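Local coordinates for protein glucoamylase (Thermoanaerobacterium thermosaccharolyticum, PDB 1LF6) that hydrolyses terminal alpha-1,4-linked glucose residues from the non-reducing ends of glucan chains, probably releasing beta-D-glucose, as a family 15 glycoside hydrolase, at residues Ala316-Leu321 with Gly336-Trp341; Thr66-Asp71 with Thr382-Lys387. One frame throughout, in Å; residues are numbered along the deposited sequence.

Contact 1. Residues Ala316-Leu321 with Gly336-Trp341; sequences AYIASL and GYHLVW
Tyr337 O receives two backbone N-H groups: that of Ser320, with N 3.2 Å from the carbonyl O and an N-H...O angle of 151°, and, weakly, that of Ala319. The Ala319 N-H is shared with Leu339 O in a second weak bond, and Leu339 O also takes the CA-H of Ile318. A water continues the seam: the water O lies 2.7 Å from Trp341 N, whose N-H it accepts, and it donates to Tyr317 O and Leu339 O. Both segments belong to the long loop between helices 296-306 and 342-355 of the (alpha/alpha) barrel, and Trp341 occupies the N-cap position of the second. Ala319 CB touches two aromatic side chains, Trp341 at CZ3 (3.6 Å) and Tyr337 at CD2 (3.9 Å). Trp341 NE1 is hydrogen-bonded to Glu438, the probable proton donor, and Tyr337 OH to Glu636 and Tyr581. Ser320 O stands over the centre of one face of the His338 ring, 3.9 Å above its plane, while His338 NE2 is hydrogen-bonded to Tyr63 OH. Leu321 crosses His338 at about a right angle; Ile318 lies alongside it, pointing the same way, and Ile318 CG2, anti to the carbonyl carbon, meets His338 O at 3.7 Å.

Contact 2. Residues Thr66-Asp71 with Thr382-Lys387; sequences TIDTAD and TWISGK
This is a small, partly buried contact between two turns, one from the N-terminal beta domain and one from the catalytic (alpha/alpha) barrel, joined by an isoleucine tip and a bridging water. The type I turn Thr66-Thr69 meets the type I turn Trp383-Gly386, and no direct hydrogen bond crosses between them. Ile384 CG1, set between the backbone N and the carbonyl carbon (chi1 52°), lies 3.7 Å from Asp68 OD2, against the carboxylate. The extended chi2 (-179°) then carries CD1 to 3.7 Å from Thr66 CB and 3.8 Å from Asp68 CB. Ile384 CG2 meets Ile67 CG2 at 4.1 Å. Asp68 OD1 accepts from Thr66 OG1 at 2.7 Å, nearly along the C-O axis, which ties the side chain back to its own turn. Its OD2 accepts from a water 2.8 Å away, whose O takes the N-H of Ile384 at 2.6 Å from that N, and OD2 also lies at the edge of the Trp383 ring, near its plane. An alanine in place of Asp68 would probably leave the water without OD2 and the Thr66 hydroxyl without OD1, and uncover part of the end of Ile384. Beyond Thr69 the chain enters strand 70-80 of the seven-stranded antiparallel sheet, whereas the other turn lies between helices 358-375 and 395-407, with Thr382 OG1 hydrogen-bonded to Tyr367 OH of helix 358-375.

Contact 1 is the buried one, about 7 Å from the centre of the chain; contact 2 is partly buried, and the centres of the two lie about 8 Å apart. Contact 1 joins two parts of a single loop within the catalytic domain through direct backbone bonds and aromatic packing beside the probable catalytic acid. Contact 2 joins two domains, lies away from the annotated sites, and relies on an isoleucine set against a carboxylate and one bridging water. They meet directly: Val340 N is 2.8 Å from Thr382 O, a probable hydrogen bond, and Leu321 CD1 packs 3.6 Å from Ile67 CG1. Segment 336-341 adjoins both segments of contact 2, at Thr382 through Val340 and at Ile67 through His338.

Contact 1. Residues Ala316-Leu321 with Gly336-Trp341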
loop_
_atom_site.group_PDB
_atom_site.type_symbol
_atom_site.label_atom_id
_atom_site.label_comp_id
_atom_site.label_asym_id
_atom_site.label_seq_id
_atom_site.Cartn_x
_atom_site.Cartn_y
_atom_site.Cartn_z
ATOM N N ALA A 316 -2.550 -10.295 8.814
ATOM C CA ALA A 316 -3.011 -9.947 7.474
ATOM C C ALA A 316 -2.443 -8.600 7.024
ATOM O O ALA A 316 -3.023 -7.555 7.296
ATOM C CB ALA A 316 -4.526 -9.900 7.449
ATOM N N TYR A 317 -1.304 -8.623 6.343
ATOM C CA TYR A 317 -0.688 -7.394 5.855
ATOM C C TYR A 317 -1.065 -7.196 4.393
ATOM O O TYR A 317 -0.888 -8.099 3.574
ATOM C CB TYR A 317 0.833 -7.470 6.012
ATOM C CG TYR A 317 1.277 -7.304 7.446
ATOM C CD1 TYR A 317 1.445 -6.036 7.996
ATOM C CD2 TYR A 317 1.455 -8.413 8.276
ATOM C CE1 TYR A 317 1.776 -5.869 9.338
ATOM C CE2 TYR A 317 1.783 -8.258 9.626
ATOM C CZ TYR A 317 1.938 -6.986 10.147
ATOM O OH TYR A 317 2.232 -6.824 11.486
ATOM N N ILE A 318 -1.589 -6.020 4.068
ATOM C CA ILE A 318 -1.999 -5.737 2.698
ATOM C C ILE A 318 -0.864 -5.218 1.821
ATOM O O ILE A 318 0.207 -4.858 2.312
ATOM C CB ILE A 318 -3.176 -4.740 2.658
ATOM C CG1 ILE A 318 -2.775 -3.415 3.305
ATOM C CG2 ILE A 318 -4.386 -5.339 3.374
ATOM C CD1 ILE A 318 -3.814 -2.320 3.124
ATOM N N ALA A 319 -1.113 -5.185 0.517
ATOM C CA ALA A 319 -0.118 -4.748 -0.456
ATOM C C ALA A 319 0.100 -3.236 -0.485
ATOM O O ALA A 319 1.224 -2.772 -0.668
ATOM C CB ALA A 319 -0.507 -5.251 -1.844
ATOM N N SER A 320 -0.975 -2.475 -0.319
ATOM C CA SER A 320 -0.891 -1.021 -0.322
ATOM C C SER A 320 -2.191 -0.397 0.163
ATOM O O SER A 320 -3.279 -0.825 -0.227
ATOM C CB SER A 320 -0.582 -0.508 -1.728
ATOM O OG SER A 320 -0.516 0.909 -1.732
ATOM N N LEU A 321 -2.082 0.618 1.013
ATOM C CA LEU A 321 -3.274 1.277 1.521
ATOM C C LEU A 321 -3.703 2.380 0.557
ATOM O O LEU A 321 -3.846 3.533 0.943
ATOM C CB LEU A 321 -3.011 1.856 2.918
ATOM C CG LEU A 321 -4.251 2.226 3.744
ATOM C CD1 LEU A 321 -5.138 0.999 3.947
ATOM C CD2 LEU A 321 -3.811 2.784 5.089
ATOM N N GLY A 336 -8.237 -3.605 -4.704
ATOM C CA GLY A 336 -7.337 -4.571 -5.308
ATOM C C GLY A 336 -6.086 -4.806 -4.481
ATOM O O GLY A 336 -5.720 -5.951 -4.221
ATOM N N TYR A 337 -5.425 -3.729 -4.067
ATOM C CA TYR A 337 -4.213 -3.846 -3.262
ATOM C C TYR A 337 -4.516 -4.054 -1.778
ATOM O O TYR A 337 -3.602 -4.161 -0.960
ATOM C CB TYR A 337 -3.322 -2.608 -3.442
ATOM C CG TYR A 337 -2.579 -2.573 -4.759
ATOM C CD1 TYR A 337 -3.256 -2.367 -5.961
ATOM C CD2 TYR A 337 -1.199 -2.783 -4.808
ATOM C CE1 TYR A 337 -2.579 -2.374 -7.178
ATOM C CE2 TYR A 337 -0.514 -2.792 -6.020
ATOM C CZ TYR A 337 -1.213 -2.587 -7.200
ATOM O OH TYR A 337 -0.553 -2.600 -8.405
ATOM N N HIS A 338 -5.799 -4.108 -1.430
ATOM C CA HIS A 338 -6.191 -4.317 -0.038
ATOM C C HIS A 338 -6.374 -5.805 0.218
ATOM O O HIS A 338 -7.149 -6.209 1.085
ATOM C CB HIS A 338 -7.486 -3.570 0.287
ATOM C CG HIS A 338 -7.367 -2.084 0.167
ATOM N ND1 HIS A 338 -7.297 -1.437 -1.048
ATOM C CD2 HIS A 338 -7.274 -1.119 1.111
ATOM C CE1 HIS A 338 -7.168 -0.137 -0.849
ATOM N NE2 HIS A 338 -7.151 0.083 0.454
ATOM N N LEU A 339 -5.654 -6.614 -0.551
ATOM C CA LEU A 339 -5.710 -8.057 -0.415
ATOM C C LEU A 339 -4.386 -8.529 0.161
ATOM O O LEU A 339 -3.425 -7.762 0.230
ATOM C CB LEU A 339 -5.957 -8.711 -1.778
ATOM C CG LEU A 339 -7.313 -8.381 -2.407
ATOM C CD1 LEU A 339 -7.363 -8.869 -3.850
ATOM C CD2 LEU A 339 -8.413 -9.024 -1.577
ATOM N N VAL A 340 -4.342 -9.788 0.580
ATOM C CA VAL A 340 -3.135 -10.358 1.158
ATOM C C VAL A 340 -2.495 -11.324 0.178
ATOM O O VAL A 340 -3.122 -12.293 -0.250
ATOM C CB VAL A 340 -3.447 -11.129 2.478
ATOM C CG1 VAL A 340 -2.150 -11.654 3.099
ATOM C CG2 VAL A 340 -4.174 -10.223 3.463
ATOM N N TRP A 341 -1.252 -11.040 -0.188
ATOM C CA TRP A 341 -0.489 -11.900 -1.092
ATOM C C TRP A 341 0.631 -12.533 -0.284
ATOM O O TRP A 341 1.373 -11.848 0.423
ATOM C CB TRP A 341 0.146 -11.093 -2.225
ATOM C CG TRP A 341 -0.731 -10.831 -3.413
ATOM C CD1 TRP A 341 -0.815 -11.581 -4.557
ATOM C CD2 TRP A 341 -1.577 -9.694 -3.614
ATOM N NE1 TRP A 341 -1.652 -10.970 -5.462
ATOM C CE2 TRP A 341 -2.135 -9.812 -4.911
ATOM C CE3 TRP A 341 -1.916 -8.581 -2.827
ATOM C CZ2 TRP A 341 -3.014 -8.857 -5.440
ATOM C CZ3 TRP A 341 -2.789 -7.631 -3.353
ATOM C CH2 TRP A 341 -3.328 -7.776 -4.651
HETATM O O HOH W 1 -0.355 -8.661 0.710
#

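Contact 2. Residues Thr66-Asp71 with Thr382-Lys387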
loop_
_atom_site.group_PDB
_atom_site.type_symbol
_atom_site.label_atom_id
_atom_site.label_comp_id
_atom_site.label_asym_id
_atom_site.label_seq_id
_atom_site.Cartn_x
_atom_site.Cartn_y
_atom_site.Cartn_z
ATOM N N THR A 66 -11.988 -2.322 9.470
ATOM C CA THR A 66 -10.925 -3.192 8.984
ATOM C C THR A 66 -10.117 -2.427 7.948
ATOM O O THR A 66 -10.620 -1.492 7.323
ATOM C CB THR A 66 -11.479 -4.464 8.327
ATOM O OG1 THR A 66 -12.309 -4.097 7.223
ATOM C CG2 THR A 66 -12.290 -5.284 9.330
ATOM N N ILE A 67 -8.872 -2.841 7.750
ATOM C CA ILE A 67 -7.993 -2.160 6.813
ATOM C C ILE A 67 -8.405 -2.276 5.339
ATOM O O ILE A 67 -7.809 -1.632 4.483
ATOM C CB ILE A 67 -6.531 -2.637 7.012
ATOM C CG1 ILE A 67 -5.562 -1.576 6.495
ATOM C CG2 ILE A 67 -6.319 -3.989 6.333
ATOM C CD1 ILE A 67 -4.126 -1.845 6.894
ATOM N N ASP A 68 -9.421 -3.083 5.039
ATOM C CA ASP A 68 -9.883 -3.214 3.658
ATOM C C ASP A 68 -11.290 -2.638 3.504
ATOM O O ASP A 68 -11.972 -2.879 2.507
ATOM C CB ASP A 68 -9.845 -4.680 3.200
ATOM C CG ASP A 68 -10.973 -5.516 3.781
ATOM O OD1 ASP A 68 -11.483 -5.173 4.869
ATOM O OD2 ASP A 68 -11.339 -6.533 3.149
ATOM N N THR A 69 -11.715 -1.864 4.498
ATOM C CA THR A 69 -13.032 -1.234 4.463
ATOM C C THR A 69 -12.892 0.289 4.453
ATOM O O THR A 69 -12.810 0.929 5.506
ATOM C CB THR A 69 -13.893 -1.656 5.674
ATOM O OG1 THR A 69 -13.900 -3.082 5.774
ATOM C CG2 THR A 69 -15.338 -1.175 5.502
ATOM N N ALA A 70 -12.835 0.861 3.254
ATOM C CA ALA A 70 -12.727 2.303 3.103
ATOM C C ALA A 70 -14.138 2.854 3.260
ATOM O O ALA A 70 -15.096 2.284 2.741
ATOM C CB ALA A 70 -12.169 2.650 1.734
ATOM N N ASP A 71 -14.264 3.958 3.982
ATOM C CA ASP A 71 -15.566 4.560 4.231
ATOM C C ASP A 71 -15.610 6.012 3.805
ATOM O O ASP A 71 -16.678 6.616 3.737
ATOM C CB ASP A 71 -15.891 4.482 5.720
ATOM C CG ASP A 71 -15.927 3.067 6.235
ATOM O OD1 ASP A 71 -15.144 2.748 7.153
ATOM O OD2 ASP A 71 -16.741 2.270 5.723
ATOM N N THR A 382 -5.834 -13.548 -0.915
ATOM C CA THR A 382 -7.009 -13.710 -0.070
ATOM C C THR A 382 -7.435 -12.381 0.527
ATOM O O THR A 382 -6.650 -11.431 0.577
ATOM C CB THR A 382 -6.718 -14.641 1.118
ATOM O OG1 THR A 382 -5.625 -14.102 1.867
ATOM C CG2 THR A 382 -6.364 -16.042 0.652
ATOM N N TRP A 383 -8.682 -12.323 0.984
ATOM C CA TRP A 383 -9.174 -11.128 1.650
ATOM C C TRP A 383 -8.483 -11.207 3.004
ATOM O O TRP A 383 -7.963 -12.262 3.372
ATOM C CB TRP A 383 -10.683 -11.199 1.865
ATOM C CG TRP A 383 -11.471 -11.302 0.617
ATOM C CD1 TRP A 383 -11.784 -12.441 -0.064
ATOM C CD2 TRP A 383 -12.069 -10.222 -0.104
ATOM N NE1 TRP A 383 -12.549 -12.138 -1.166
ATOM C CE2 TRP A 383 -12.738 -10.782 -1.214
ATOM C CE3 TRP A 383 -12.105 -8.833 0.082
ATOM C CZ2 TRP A 383 -13.441 -10.000 -2.139
ATOM C CZ3 TRP A 383 -12.800 -8.055 -0.836
ATOM C CH2 TRP A 383 -13.462 -8.644 -1.935
ATOM N N ILE A 384 -8.477 -10.112 3.749
ATOM C CA ILE A 384 -7.833 -10.131 5.053
ATOM C C ILE A 384 -8.463 -11.175 5.980
ATOM O O ILE A 384 -7.820 -11.650 6.913
ATOM C CB ILE A 384 -7.875 -8.738 5.715
ATOM C CG1 ILE A 384 -9.302 -8.187 5.716
ATOM C CG2 ILE A 384 -6.949 -7.795 4.961
ATOM C CD1 ILE A 384 -9.415 -6.805 6.342
ATOM N N SER A 385 -9.714 -11.538 5.704
ATOM C CA SER A 385 -10.420 -12.534 6.503
ATOM C C SER A 385 -9.767 -13.903 6.334
ATOM O O SER A 385 -9.936 -14.794 7.169
ATOM C CB SER A 385 -11.881 -12.631 6.059
ATOM O OG SER A 385 -11.962 -13.156 4.743
ATOM N N GLY A 386 -9.027 -14.063 5.240
ATOM C CA GLY A 386 -8.372 -15.325 4.963
ATOM C C GLY A 386 -9.068 -16.075 3.837
ATOM O O GLY A 386 -8.563 -17.086 3.350
ATOM N N LYS A 387 -10.231 -15.582 3.419
ATOM C CA LYS A 387 -10.979 -16.221 2.341
ATOM C C LYS A 387 -10.294 -15.997 0.998
ATOM O O LYS A 387 -9.815 -14.902 0.707
ATOM C CB LYS A 387 -12.411 -15.674 2.277
ATOM C CG LYS A 387 -13.217 -16.231 1.108
ATOM C CD LYS A 387 -14.702 -15.903 1.222
ATOM C CE LYS A 387 -14.969 -14.412 1.119
ATOM N NZ LYS A 387 -16.427 -14.112 1.211
HETATM O O HOH W 2 -9.207 -8.132 2.254
#